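Local coordinates for aspartokinase (Synechocystis, PDB 3L76) that phosphorylates the beta-carboxyl group of L-aspartate with ATP, the first step towards lysine and threonine, and binds both amino acids, at the interface of chains A and B. Coordinates in Å, arbitrary orientation; residue numbers count along the deposited sequence, not the author numbering. Chains: chain A/B, Aspartokinase.

The interface of chains A and B. Residues chain A 16, 19, 80, 83-84, 87; chain B 57-58, 61-62.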
loop_
_atom_site.group_PDB
_atom_site.type_symbol
_atom_site.label_atom_id
_atom_site.label_comp_id
_atom_site.label_asym_id
_atom_site.label_seq_id
_atom_site.Cartn_x
_atom_site.Cartn_y
_atom_site.Cartn_z
ATOM N N VAL A 16 -11.499 -2.654 -14.633
ATOM C CA VAL A 16 -10.362 -2.738 -15.534
ATOM C C VAL A 16 -10.740 -2.180 -16.895
ATOM O O VAL A 16 -9.945 -1.493 -17.539
ATOM C CB VAL A 16 -9.874 -4.184 -15.677
ATOM C CG1 VAL A 16 -11.061 -5.146 -15.683
ATOM C CG2 VAL A 16 -9.019 -4.341 -16.933
ATOM N N ILE A 19 -10.663 1.546 -16.793
ATOM C CA ILE A 19 -9.264 1.957 -16.766
ATOM C C ILE A 19 -8.681 2.007 -18.175
ATOM O O ILE A 19 -7.903 2.900 -18.503
ATOM C CB ILE A 19 -8.424 1.028 -15.873
ATOM C CG1 ILE A 19 -8.724 1.321 -14.407
ATOM C CG2 ILE A 19 -6.937 1.203 -16.148
ATOM C CD1 ILE A 19 -7.932 0.487 -13.438
ATOM N N LEU A 80 -1.671 0.379 -12.382
ATOM C CA LEU A 80 -2.556 -0.181 -13.393
ATOM C C LEU A 80 -2.647 0.725 -14.606
ATOM O O LEU A 80 -2.385 0.301 -15.736
ATOM C CB LEU A 80 -3.946 -0.471 -12.815
ATOM C CG LEU A 80 -4.023 -1.862 -12.180
ATOM C CD1 LEU A 80 -3.508 -2.916 -13.152
ATOM C CD2 LEU A 80 -3.213 -1.924 -10.906
ATOM N N LEU A 83 0.407 0.998 -16.871
ATOM C CA LEU A 83 0.544 -0.244 -17.623
ATOM C C LEU A 83 -0.408 -0.253 -18.806
ATOM O O LEU A 83 -0.032 -0.622 -19.924
ATOM C CB LEU A 83 0.237 -1.448 -16.733
ATOM C CG LEU A 83 1.340 -1.880 -15.772
ATOM C CD1 LEU A 83 0.855 -3.029 -14.907
ATOM C CD2 LEU A 83 2.601 -2.256 -16.540
ATOM N N ALA A 84 -1.647 0.144 -18.541
ATOM C CA ALA A 84 -2.685 0.223 -19.562
ATOM C C ALA A 84 -2.310 1.191 -20.681
ATOM O O ALA A 84 -2.626 0.951 -21.846
ATOM C CB ALA A 84 -4.001 0.639 -18.926
ATOM N N GLU A 87 0.436 -0.486 -22.744
ATOM C CA GLU A 87 -0.131 -1.539 -23.596
ATOM C C GLU A 87 -0.679 -1.000 -24.920
ATOM O O GLU A 87 -0.760 -1.731 -25.903
ATOM C CB GLU A 87 -1.215 -2.327 -22.849
ATOM N N ILE B 57 -4.626 -6.440 -18.315
ATOM C CA ILE B 57 -4.243 -5.162 -18.914
ATOM C C ILE B 57 -3.124 -5.293 -19.952
ATOM O O ILE B 57 -3.225 -4.753 -21.053
ATOM C CB ILE B 57 -3.889 -4.112 -17.843
ATOM C CG1 ILE B 57 -5.169 -3.483 -17.301
ATOM C CG2 ILE B 57 -2.983 -3.029 -18.413
ATOM C CD1 ILE B 57 -4.913 -2.363 -16.326
ATOM N N SER B 58 -2.058 -6.001 -19.602
ATOM C CA SER B 58 -1.037 -6.339 -20.588
ATOM C C SER B 58 -0.339 -7.655 -20.239
ATOM O O SER B 58 -0.066 -7.937 -19.071
ATOM C CB SER B 58 -0.028 -5.196 -20.768
ATOM O OG SER B 58 0.139 -4.881 -22.144
ATOM N N PRO B 61 3.990 -7.276 -18.098
ATOM C CA PRO B 61 3.878 -6.063 -17.317
ATOM C C PRO B 61 5.222 -5.487 -17.070
ATOM O O PRO B 61 6.120 -6.170 -16.641
ATOM C CB PRO B 61 3.339 -6.573 -15.991
ATOM C CG PRO B 61 3.303 -8.058 -16.103
ATOM C CD PRO B 61 3.160 -8.329 -17.529
ATOM N N CYS B 62 5.358 -4.209 -17.288
ATOM C CA CYS B 62 6.624 -3.588 -17.094
ATOM C C CYS B 62 6.926 -3.950 -15.659
ATOM O O CYS B 62 6.050 -3.973 -14.845
ATOM C CB CYS B 62 6.398 -2.103 -17.294
ATOM S SG CYS B 62 7.681 -1.018 -16.893
#
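Two amino acid kinase domains of the aspartokinase family meet here in a two-fold symmetric interface, of which this patch is one part; its twin has the chains exchanged. The interface joins the two copies of the deposited dimer, though how far it matches the tetramer of alpha and beta subunits the structure alone does not show. A loop of chain B, residues 57-62, lies against helices 16-31 and 63-87 of chain A. The contact is apolar, without a polar bond between the subunits in this patch.

B:Ile57 has the largest share, hiding 95 Å² of its surface in the groove between the two helices. Its CG1 is anti to the carbonyl carbon (chi1 -82°) and the chain runs on extended (chi2 -175°), so that CD1 reaches inwards while the CG2 branch turns to the backbone of helix 63-87. At the tip, CD1 of B:Ile57 touches the CD1 methyl of A:Leu80 at 3.5 Å, the two side chains crossing at about a right angle. CG2 of B:Ile57 rests on the main chain of A:Ala84, 3.5 Å from its CA, where the small side chain probably allows the isoleucine to lie against the helix. Helix 16-31 closes another flank: CG2 of A:Val16 lies 4.0 Å from CG1 of B:Ile57, the side chains passing in opposite directions, and CG2 of A:Ile19 meets CD1 of B:Ile57 crosswise at 4.1 Å. An alanine in place of B:Ile57 would probably weaken the packing between the subunits, since the contacts of CD1 with A:Leu80, CG2 with A:Ala84 and CG1 with A:Val16 would all go.

A second apolar contact flanks the first. A:Leu83, with CG anti to the carbonyl carbon (chi1 -78°), sends CD2 towards the loop of chain B, where it packs 3.9 Å from CB of B:Cys62 and 4.1 Å from CA of B:Pro61.

Near the C-terminal end of helix 63-87, CB of A:Glu87 lies 3.7 Å from CB of B:Ser58; the glutamate is modelled no further than CB, so the position of its carboxylate is not seen.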